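Local coordinates for distal tail protein (Bacillus phage spp1, PDB 2X8K), which assembles as a hexamer into a wide channel at the distal tip of the phage tail and stays attached there after DNA ejection, at residues 100-113 with 124-138. Residues are numbered along the deposited sequence; the frame is centred on the assembly and turned at random.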
loop_
_atom_site.group_PDB
_atom_site.type_symbol
_atom_site.label_atom_id
_atom_site.label_comp_id
_atom_site.label_asym_id
_atom_site.label_seq_id
_atom_site.Cartn_x
_atom_site.Cartn_y
_atom_site.Cartn_z
ATOM N N GLU C 100 20.900 1.561 32.714
ATOM C CA GLU C 100 20.901 2.734 33.549
ATOM C C GLU C 100 21.105 2.447 35.022
ATOM O O GLU C 100 20.146 2.389 35.802
ATOM C CB GLU C 100 19.820 3.761 33.192
ATOM C CG GLU C 100 18.407 3.355 33.499
ATOM C CD GLU C 100 17.420 4.410 33.076
ATOM O OE1 GLU C 100 17.720 5.610 33.266
ATOM O OE2 GLU C 100 16.347 4.039 32.549
ATOM N N PRO C 101 22.396 2.222 35.392
ATOM C CA PRO C 101 22.736 1.956 36.791
ATOM C C PRO C 101 22.511 3.194 37.666
ATOM O O PRO C 101 22.420 4.324 37.150
ATOM C CB PRO C 101 24.213 1.593 36.703
ATOM C CG PRO C 101 24.716 2.356 35.552
ATOM C CD PRO C 101 23.621 2.257 34.560
ATOM N N SER C 102 22.417 2.965 38.991
ATOM C CA SER C 102 22.152 3.955 40.016
ATOM C C SER C 102 20.769 4.598 39.816
ATOM O O SER C 102 20.595 5.771 40.126
ATOM C CB SER C 102 23.257 5.017 40.062
ATOM O OG SER C 102 24.571 4.488 40.033
ATOM N N ARG C 103 19.806 3.863 39.248
ATOM C CA ARG C 103 18.446 4.386 38.982
ATOM C C ARG C 103 17.391 3.333 39.270
ATOM O O ARG C 103 17.502 2.201 38.777
ATOM C CB ARG C 103 18.252 4.879 37.515
ATOM C CG ARG C 103 19.183 5.958 37.015
ATOM C CD ARG C 103 18.904 7.352 37.546
ATOM N NE ARG C 103 19.867 8.279 36.992
ATOM C CZ ARG C 103 21.074 8.504 37.480
ATOM N NH1 ARG C 103 21.508 7.824 38.532
ATOM N NH2 ARG C 103 21.905 9.314 36.847
ATOM N N THR C 104 16.352 3.723 40.024
ATOM C CA THR C 104 15.236 2.853 40.353
ATOM C C THR C 104 13.922 3.530 40.026
ATOM O O THR C 104 13.739 4.690 40.374
ATOM C CB THR C 104 15.320 2.402 41.817
ATOM O OG1 THR C 104 16.612 1.845 42.016
ATOM C CG2 THR C 104 14.282 1.360 42.165
ATOM N N TYR C 105 13.025 2.814 39.363
ATOM C CA TYR C 105 11.687 3.270 39.022
ATOM C C TYR C 105 10.746 2.581 39.991
ATOM O O TYR C 105 11.031 1.461 40.404
ATOM C CB TYR C 105 11.341 2.801 37.599
ATOM C CG TYR C 105 12.121 3.482 36.494
ATOM C CD1 TYR C 105 13.340 2.967 36.053
ATOM C CD2 TYR C 105 11.598 4.587 35.826
ATOM C CE1 TYR C 105 14.059 3.587 35.032
ATOM C CE2 TYR C 105 12.304 5.213 34.798
ATOM C CZ TYR C 105 13.535 4.712 34.407
ATOM O OH TYR C 105 14.227 5.354 33.418
ATOM N N TYR C 106 9.647 3.218 40.375
ATOM C CA TYR C 106 8.708 2.502 41.229
ATOM C C TYR C 106 7.360 2.434 40.550
ATOM O O TYR C 106 6.692 3.467 40.361
ATOM C CB TYR C 106 8.623 3.058 42.649
ATOM C CG TYR C 106 9.910 2.896 43.426
ATOM C CD1 TYR C 106 10.864 3.908 43.449
ATOM C CD2 TYR C 106 10.170 1.741 44.155
ATOM C CE1 TYR C 106 12.059 3.760 44.154
ATOM C CE2 TYR C 106 11.350 1.594 44.884
ATOM C CZ TYR C 106 12.292 2.605 44.879
ATOM O OH TYR C 106 13.467 2.461 45.573
ATOM N N GLY C 107 7.004 1.223 40.149
ATOM C CA GLY C 107 5.739 0.954 39.499
ATOM C C GLY C 107 5.392 -0.518 39.497
ATOM O O GLY C 107 6.068 -1.324 40.152
ATOM N N ARG C 108 4.309 -0.872 38.778
ATOM C CA ARG C 108 3.893 -2.256 38.675
ATOM C C ARG C 108 3.390 -2.540 37.308
ATOM O O ARG C 108 2.861 -1.648 36.657
ATOM C CB ARG C 108 2.873 -2.664 39.746
ATOM C CG ARG C 108 1.500 -2.015 39.661
ATOM C CD ARG C 108 1.326 -1.253 40.933
ATOM N NE ARG C 108 0.087 -1.549 41.630
ATOM C CZ ARG C 108 -0.295 -0.888 42.707
ATOM N NH1 ARG C 108 0.453 0.094 43.187
ATOM N NH2 ARG C 108 -1.431 -1.200 43.316
ATOM N N TYR C 109 3.547 -3.798 36.874
ATOM C CA TYR C 109 3.083 -4.281 35.571
ATOM C C TYR C 109 1.583 -4.014 35.403
ATOM O O TYR C 109 0.833 -4.152 36.368
ATOM C CB TYR C 109 3.416 -5.779 35.433
ATOM C CG TYR C 109 2.645 -6.449 34.334
ATOM C CD1 TYR C 109 3.029 -6.313 33.005
ATOM C CD2 TYR C 109 1.478 -7.150 34.609
ATOM C CE1 TYR C 109 2.276 -6.877 31.973
ATOM C CE2 TYR C 109 0.703 -7.691 33.590
ATOM C CZ TYR C 109 1.112 -7.568 32.274
ATOM O OH TYR C 109 0.390 -8.175 31.286
ATOM N N GLU C 110 1.144 -3.621 34.195
ATOM C CA GLU C 110 -0.268 -3.319 33.970
ATOM C C GLU C 110 -0.933 -4.202 32.926
ATOM O O GLU C 110 -1.968 -4.818 33.191
ATOM C CB GLU C 110 -0.455 -1.862 33.607
ATOM C CG GLU C 110 -1.890 -1.454 33.802
ATOM C CD GLU C 110 -2.380 -0.206 33.107
ATOM O OE1 GLU C 110 -1.556 0.529 32.518
ATOM O OE2 GLU C 110 -3.606 0.037 33.159
ATOM N N PHE C 111 -0.390 -4.217 31.713
ATOM C CA PHE C 111 -0.991 -4.976 30.629
ATOM C C PHE C 111 0.015 -5.321 29.573
ATOM O O PHE C 111 1.035 -4.649 29.426
ATOM C CB PHE C 111 -2.150 -4.190 30.019
ATOM C CG PHE C 111 -1.783 -2.981 29.215
ATOM C CD1 PHE C 111 -1.597 -1.754 29.825
ATOM C CD2 PHE C 111 -1.659 -3.056 27.834
ATOM C CE1 PHE C 111 -1.225 -0.633 29.068
ATOM C CE2 PHE C 111 -1.303 -1.941 27.079
ATOM C CZ PHE C 111 -1.092 -0.737 27.697
ATOM N N ALA C 112 -0.280 -6.399 28.841
ATOM C CA ALA C 112 0.532 -6.937 27.775
ATOM C C ALA C 112 -0.307 -6.891 26.547
ATOM O O ALA C 112 -1.531 -7.042 26.641
ATOM C CB ALA C 112 0.912 -8.376 28.083
ATOM N N THR C 113 0.355 -6.659 25.400
ATOM C CA THR C 113 -0.177 -6.625 24.046
ATOM C C THR C 113 0.706 -7.592 23.222
ATOM O O THR C 113 1.908 -7.387 23.114
ATOM C CB THR C 113 -0.294 -5.180 23.495
ATOM O OG1 THR C 113 0.207 -5.211 22.169
ATOM C CG2 THR C 113 0.528 -4.120 24.296
ATOM N N VAL C 124 6.214 -9.721 22.567
ATOM C CA VAL C 124 5.265 -9.167 23.552
ATOM C C VAL C 124 5.708 -7.788 23.978
ATOM O O VAL C 124 6.891 -7.558 24.173
ATOM C CB VAL C 124 5.172 -10.053 24.847
ATOM C CG1 VAL C 124 4.060 -9.580 25.768
ATOM C CG2 VAL C 124 4.993 -11.532 24.535
ATOM N N THR C 125 4.772 -6.900 24.219
ATOM C CA THR C 125 5.102 -5.618 24.799
ATOM C C THR C 125 4.499 -5.742 26.172
ATOM O O THR C 125 3.305 -6.046 26.281
ATOM C CB THR C 125 4.446 -4.436 24.065
ATOM O OG1 THR C 125 4.923 -4.369 22.731
ATOM C CG2 THR C 125 4.743 -3.107 24.733
ATOM N N LEU C 126 5.288 -5.466 27.206
ATOM C CA LEU C 126 4.833 -5.463 28.585
ATOM C C LEU C 126 4.751 -4.003 28.975
ATOM O O LEU C 126 5.692 -3.253 28.728
ATOM C CB LEU C 126 5.806 -6.249 29.505
ATOM C CG LEU C 126 6.053 -7.726 29.164
ATOM C CD1 LEU C 126 7.122 -8.307 30.024
ATOM C CD2 LEU C 126 4.825 -8.529 29.337
ATOM N N ASN C 127 3.609 -3.585 29.534
ATOM C CA ASN C 127 3.396 -2.199 29.930
ATOM C C ASN C 127 3.350 -2.078 31.433
ATOM O O ASN C 127 2.504 -2.716 32.065
ATOM C CB ASN C 127 2.131 -1.651 29.285
ATOM C CG ASN C 127 2.230 -1.560 27.795
ATOM O OD1 ASN C 127 1.999 -2.531 27.067
ATOM N ND2 ASN C 127 2.585 -0.386 27.316
ATOM N N PHE C 128 4.258 -1.270 32.006
ATOM C CA PHE C 128 4.410 -1.043 33.455
ATOM C C PHE C 128 3.994 0.364 33.799
ATOM O O PHE C 128 4.457 1.321 33.167
ATOM C CB PHE C 128 5.873 -1.252 33.891
ATOM C CG PHE C 128 6.400 -2.636 33.643
ATOM C CD1 PHE C 128 6.420 -3.579 34.660
ATOM C CD2 PHE C 128 6.860 -3.006 32.381
ATOM C CE1 PHE C 128 6.881 -4.869 34.419
ATOM C CE2 PHE C 128 7.315 -4.294 32.137
ATOM C CZ PHE C 128 7.320 -5.222 33.157
ATOM N N TYR C 129 3.155 0.498 34.829
ATOM C CA TYR C 129 2.634 1.785 35.260
ATOM C C TYR C 129 3.292 2.262 36.500
ATOM O O TYR C 129 3.296 1.544 37.506
ATOM C CB TYR C 129 1.127 1.687 35.474
ATOM C CG TYR C 129 0.460 2.992 35.838
ATOM C CD1 TYR C 129 0.268 3.983 34.889
ATOM C CD2 TYR C 129 -0.070 3.193 37.102
ATOM C CE1 TYR C 129 -0.385 5.169 35.204
ATOM C CE2 TYR C 129 -0.736 4.374 37.426
ATOM C CZ TYR C 129 -0.897 5.357 36.470
ATOM O OH TYR C 129 -1.556 6.523 36.755
ATOM N N CYS C 130 3.769 3.514 36.469
ATOM C CA CYS C 130 4.417 4.166 37.612
ATOM C C CYS C 130 3.620 5.357 38.132
ATOM O O CYS C 130 3.617 6.400 37.499
ATOM C CB CYS C 130 5.849 4.560 37.261
ATOM S SG CYS C 130 6.810 3.245 36.457
ATOM N N GLN C 131 2.967 5.200 39.300
ATOM C CA GLN C 131 2.230 6.282 39.992
ATOM C C GLN C 131 3.156 7.495 40.187
ATOM O O GLN C 131 2.774 8.611 39.842
ATOM C CB GLN C 131 1.739 5.813 41.368
ATOM C CG GLN C 131 0.453 5.047 41.285
ATOM C CD GLN C 131 0.054 4.427 42.578
ATOM O OE1 GLN C 131 -1.104 4.510 42.989
ATOM N NE2 GLN C 131 0.980 3.744 43.233
ATOM N N ASP C 132 4.386 7.247 40.738
ATOM C CA ASP C 132 5.467 8.214 40.917
ATOM C C ASP C 132 6.276 8.241 39.610
ATOM O O ASP C 132 7.053 7.303 39.348
ATOM C CB ASP C 132 6.387 7.792 42.046
ATOM C CG ASP C 132 7.220 8.908 42.646
ATOM O OD1 ASP C 132 7.659 9.815 41.873
ATOM O OD2 ASP C 132 7.452 8.878 43.895
ATOM N N PRO C 133 6.125 9.319 38.810
ATOM C CA PRO C 133 6.847 9.411 37.545
ATOM C C PRO C 133 8.372 9.497 37.616
ATOM O O PRO C 133 8.999 9.363 36.576
ATOM C CB PRO C 133 6.279 10.691 36.944
ATOM C CG PRO C 133 5.829 11.500 38.106
ATOM C CD PRO C 133 5.261 10.496 39.016
ATOM N N LEU C 134 8.968 9.760 38.792
ATOM C CA LEU C 134 10.416 9.961 38.947
ATOM C C LEU C 134 11.287 8.753 39.224
ATOM O O LEU C 134 10.882 7.871 39.963
ATOM C CB LEU C 134 10.657 10.988 40.039
ATOM C CG LEU C 134 10.099 12.335 39.738
ATOM C CD1 LEU C 134 9.389 12.893 40.933
ATOM C CD2 LEU C 134 11.164 13.240 39.238
ATOM N N LYS C 135 12.530 8.770 38.697
ATOM C CA LYS C 135 13.546 7.736 38.943
ATOM C C LYS C 135 14.250 8.219 40.168
ATOM O O LYS C 135 14.458 9.421 40.325
ATOM C CB LYS C 135 14.609 7.572 37.805
ATOM C CG LYS C 135 14.191 7.974 36.370
ATOM C CD LYS C 135 15.297 7.711 35.366
ATOM C CE LYS C 135 15.150 8.623 34.199
ATOM N NZ LYS C 135 15.609 8.014 32.913
ATOM N N TYR C 136 14.645 7.275 41.021
ATOM C CA TYR C 136 15.354 7.501 42.268
ATOM C C TYR C 136 16.768 7.021 42.117
ATOM O O TYR C 136 16.996 5.891 41.712
ATOM C CB TYR C 136 14.629 6.747 43.385
ATOM C CG TYR C 136 13.321 7.409 43.751
ATOM C CD1 TYR C 136 12.157 7.147 43.030
ATOM C CD2 TYR C 136 13.271 8.396 44.731
ATOM C CE1 TYR C 136 10.969 7.831 43.301
ATOM C CE2 TYR C 136 12.091 9.075 45.018
ATOM C CZ TYR C 136 10.943 8.798 44.299
ATOM O OH TYR C 136 9.798 9.512 44.577
ATOM N N GLY C 137 17.713 7.886 42.404
ATOM C CA GLY C 137 19.129 7.563 42.293
ATOM C C GLY C 137 19.838 7.296 43.609
ATOM O O GLY C 137 19.216 6.929 44.619
ATOM N N PRO C 138 21.180 7.485 43.602
ATOM C CA PRO C 138 21.965 7.298 44.835
ATOM C C PRO C 138 21.569 8.275 45.923
ATOM O O PRO C 138 21.270 9.432 45.615
ATOM C CB PRO C 138 23.399 7.597 44.387
ATOM C CG PRO C 138 23.391 7.470 42.917
ATOM C CD PRO C 138 22.040 7.895 42.470
#
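Antiparallel backbone bonds join Thr113 to Thr125, Arg108 to Tyr129 and, past the corner at Gln131 and Asp132, Thr104 to Tyr136, where Tyr136 N lies 2.8 Å from Thr104 O. The register slips by one residue at Asn127, whose carbonyl oxygen takes two donors, Glu110 N at 2.7 Å and Phe111 N at 3.3 Å.

Flat groups pack on both faces of the pairing. The Asn127 amide lies flat over one face of the Phe111 ring, the planes only 4° apart, and Asn127 CB makes a CH-pi contact 3.7 Å from the ring centroid. Phe111 CG stands between its own N and carbonyl carbon (chi1 71°), which turns the ring back across the partner strand. On the other side of the sheet Tyr109 points its edge at the face of Phe128, with planes at 75°, while Tyr109 CE1 touches Leu126 CD2. Tyr136, beyond the corner, receives the edge of Tyr106 on its ring face in an offset edge-to-face pair, and its OH donates to Asp132 OD2.

Charged groups gather near the start of 100-113. Lys135 runs alongside Tyr105, its aliphatic chain against the ring, and its NZ reaches both Tyr105 OH (3.0 Å) and Glu100 OE1 (3.2 Å), the latter a salt bridge on the syn lone pair. Glu100 OE2 accepts from Tyr105 OH and pairs with Arg31. Arg108 bridges Asp92 of its own chain and Glu54 of a neighbouring subunit, whose Lys40 pairs with Glu110.

Strands 104-113 and 124-130 form a beta hairpin with a classic bulge; 104-113, in the RIFT-related region's sheet, also pairs with edge strand 133-138 of the next sheet, joining the two.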